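Local coordinates for protein ftsY (Mycoplasma mycoides, PDB 1ZU4) that acts as a signal recognition particle receptor of the SRP54-type family, in which a helical bundle is joined to a P-loop domain, at residues K63-D68 against E72-A77. Residues are numbered along the deposited sequence; the frame is centred on the assembly and turned at random.
Sequences KKTKRD and ENIKDA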
loop_
_atom_site.group_PDB
_atom_site.type_symbol
_atom_site.label_atom_id
_atom_site.label_comp_id
_atom_site.label_asym_id
_atom_site.label_seq_id
_atom_site.Cartn_x
_atom_site.Cartn_y
_atom_site.Cartn_z
ATOM N N LYS A 63 23.028 13.754 12.972
ATOM C CA LYS A 63 22.600 14.500 14.142
ATOM C C LYS A 63 22.648 13.698 15.442
ATOM O O LYS A 63 22.991 14.232 16.497
ATOM C CB LYS A 63 21.187 15.019 13.925
ATOM C CG LYS A 63 20.839 16.109 14.918
ATOM C CD LYS A 63 20.073 17.217 14.217
ATOM C CE LYS A 63 18.602 16.877 14.213
ATOM N NZ LYS A 63 18.119 16.867 15.633
ATOM N N LYS A 64 22.283 12.422 15.347
ATOM C CA LYS A 64 22.196 11.492 16.488
ATOM C C LYS A 64 23.557 10.965 16.952
ATOM O O LYS A 64 23.684 10.313 18.001
ATOM C CB LYS A 64 21.311 10.311 16.067
ATOM C CG LYS A 64 19.853 10.677 15.962
ATOM C CD LYS A 64 19.018 9.709 15.146
ATOM C CE LYS A 64 17.741 10.418 14.675
ATOM N NZ LYS A 64 16.749 10.616 15.797
ATOM N N THR A 65 24.603 11.198 16.181
ATOM C CA THR A 65 25.804 10.402 16.450
ATOM C C THR A 65 27.047 11.276 16.593
ATOM O O THR A 65 27.021 12.412 16.214
ATOM C CB THR A 65 26.076 9.389 15.315
ATOM O OG1 THR A 65 26.127 10.070 14.079
ATOM C CG2 THR A 65 24.967 8.310 15.194
ATOM N N LYS A 66 28.149 10.694 17.072
ATOM C CA LYS A 66 29.416 11.383 17.144
ATOM C C LYS A 66 30.440 10.572 16.351
ATOM O O LYS A 66 30.190 9.411 16.024
ATOM C CB LYS A 66 29.866 11.555 18.599
ATOM C CG LYS A 66 28.944 12.364 19.449
ATOM C CD LYS A 66 28.682 13.742 18.852
ATOM C CE LYS A 66 27.978 14.626 19.864
ATOM N NZ LYS A 66 27.965 16.033 19.441
ATOM N N ARG A 67 31.581 11.171 16.040
ATOM C CA ARG A 67 32.652 10.457 15.315
ATOM C C ARG A 67 33.109 9.178 16.044
ATOM O O ARG A 67 33.531 8.229 15.398
ATOM C CB ARG A 67 33.862 11.376 15.109
ATOM C CG ARG A 67 34.517 11.720 16.438
ATOM C CD ARG A 67 35.748 12.624 16.357
ATOM N NE ARG A 67 35.979 13.237 17.672
ATOM C CZ ARG A 67 36.346 12.572 18.776
ATOM N NH1 ARG A 67 36.561 11.250 18.755
ATOM N NH2 ARG A 67 36.511 13.238 19.913
ATOM N N ASP A 68 33.047 9.194 17.383
ATOM C CA ASP A 68 33.425 8.063 18.249
ATOM C C ASP A 68 32.317 7.051 18.532
ATOM O O ASP A 68 32.527 6.082 19.281
ATOM C CB ASP A 68 33.892 8.596 19.602
ATOM C CG ASP A 68 32.833 9.495 20.287
ATOM O OD1 ASP A 68 32.848 10.739 20.053
ATOM O OD2 ASP A 68 32.002 8.958 21.081
ATOM N N GLU A 72 27.723 -0.207 16.389
ATOM C CA GLU A 72 26.434 -0.684 16.894
ATOM C C GLU A 72 25.463 0.469 17.147
ATOM O O GLU A 72 24.251 0.376 16.889
ATOM C CB GLU A 72 26.636 -1.469 18.206
ATOM C CG GLU A 72 27.059 -2.922 18.030
ATOM C CD GLU A 72 25.956 -3.777 17.421
ATOM O OE1 GLU A 72 24.970 -4.094 18.153
ATOM O OE2 GLU A 72 26.085 -4.128 16.213
ATOM N N ASN A 73 25.987 1.555 17.678
ATOM C CA ASN A 73 25.169 2.722 17.936
ATOM C C ASN A 73 24.827 3.489 16.663
ATOM O O ASN A 73 23.811 4.176 16.627
ATOM C CB ASN A 73 25.800 3.601 19.026
ATOM C CG ASN A 73 25.520 3.061 20.460
ATOM O OD1 ASN A 73 24.484 2.430 20.718
ATOM N ND2 ASN A 73 26.441 3.317 21.375
ATOM N N ILE A 74 25.641 3.349 15.607
ATOM C CA ILE A 74 25.299 3.988 14.309
ATOM C C ILE A 74 24.060 3.287 13.715
ATOM O O ILE A 74 23.130 3.938 13.206
ATOM C CB ILE A 74 26.435 3.941 13.303
ATOM C CG1 ILE A 74 27.408 5.097 13.533
ATOM C CG2 ILE A 74 25.908 4.125 11.862
ATOM C CD1 ILE A 74 28.607 4.689 14.169
ATOM N N LYS A 75 24.073 1.955 13.809
ATOM C CA LYS A 75 22.967 1.110 13.367
ATOM C C LYS A 75 21.680 1.481 14.089
ATOM O O LYS A 75 20.627 1.553 13.468
ATOM C CB LYS A 75 23.273 -0.357 13.648
ATOM C CG LYS A 75 24.300 -1.017 12.807
ATOM C CD LYS A 75 24.784 -2.280 13.569
ATOM C CE LYS A 75 25.506 -3.233 12.625
ATOM N NZ LYS A 75 25.704 -4.544 13.268
ATOM N N ASP A 76 21.751 1.746 15.393
ATOM C CA ASP A 76 20.537 2.078 16.157
ATOM C C ASP A 76 19.995 3.415 15.655
ATOM O O ASP A 76 18.775 3.638 15.517
ATOM C CB ASP A 76 20.843 2.167 17.662
ATOM C CG ASP A 76 21.107 0.788 18.313
ATOM O OD1 ASP A 76 21.756 0.744 19.385
ATOM O OD2 ASP A 76 20.678 -0.250 17.764
ATOM N N ALA A 77 20.957 4.300 15.386
ATOM C CA ALA A 77 20.749 5.637 14.835
ATOM C C ALA A 77 20.046 5.587 13.487
ATOM O O ALA A 77 19.065 6.309 13.253
ATOM C CB ALA A 77 22.125 6.386 14.733
#
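The ammonium NZ of K64, held by a salt bridge to E80 and a hydrogen bond to Q84, fixes the end of a lysine chain that lies along helix 71-87, where it passes A77. Its CD rests against A77 O at 3.9 Å, a van der Waals contact; that carbonyl oxygen accepts from the hydroxyl of S81. The two CB atoms of K64 and A77 approach to 4.2 Å.

The nearest approach between the segments is methyl to methyl: T65 CG2 stands 3.5 Å from A77 CB, tighter than usual for two carbons. The first torsion of T65 separates its hydroxyl from this methyl. With chi1 54°, OG1 sits between the backbone N and the carbonyl carbon and turns back to V61 O in the preceding helix 51-64, while CG2, anti to the carbonyl carbon, is delivered to helix 71-87. One turn earlier, I74 CG1 comes within 4.4 Å of T65 CG2, a looser contact, and the I74 side chain also touches F36, as T65 touches F37, so helix 34-46 contributes to the buried surroundings.

The contact thus closes the turn linking helices 51-64 and 71-87 in the SRP54-type helical bundle. Only 165 Å² is buried, and the side chains touch through carbon atoms, one of them against the A77 carbonyl oxygen, whereas the polar ends of K64 and T65 are bonded to other residues: apolar fit joins the segments here, with the lysine's charge paired farther along the second helix.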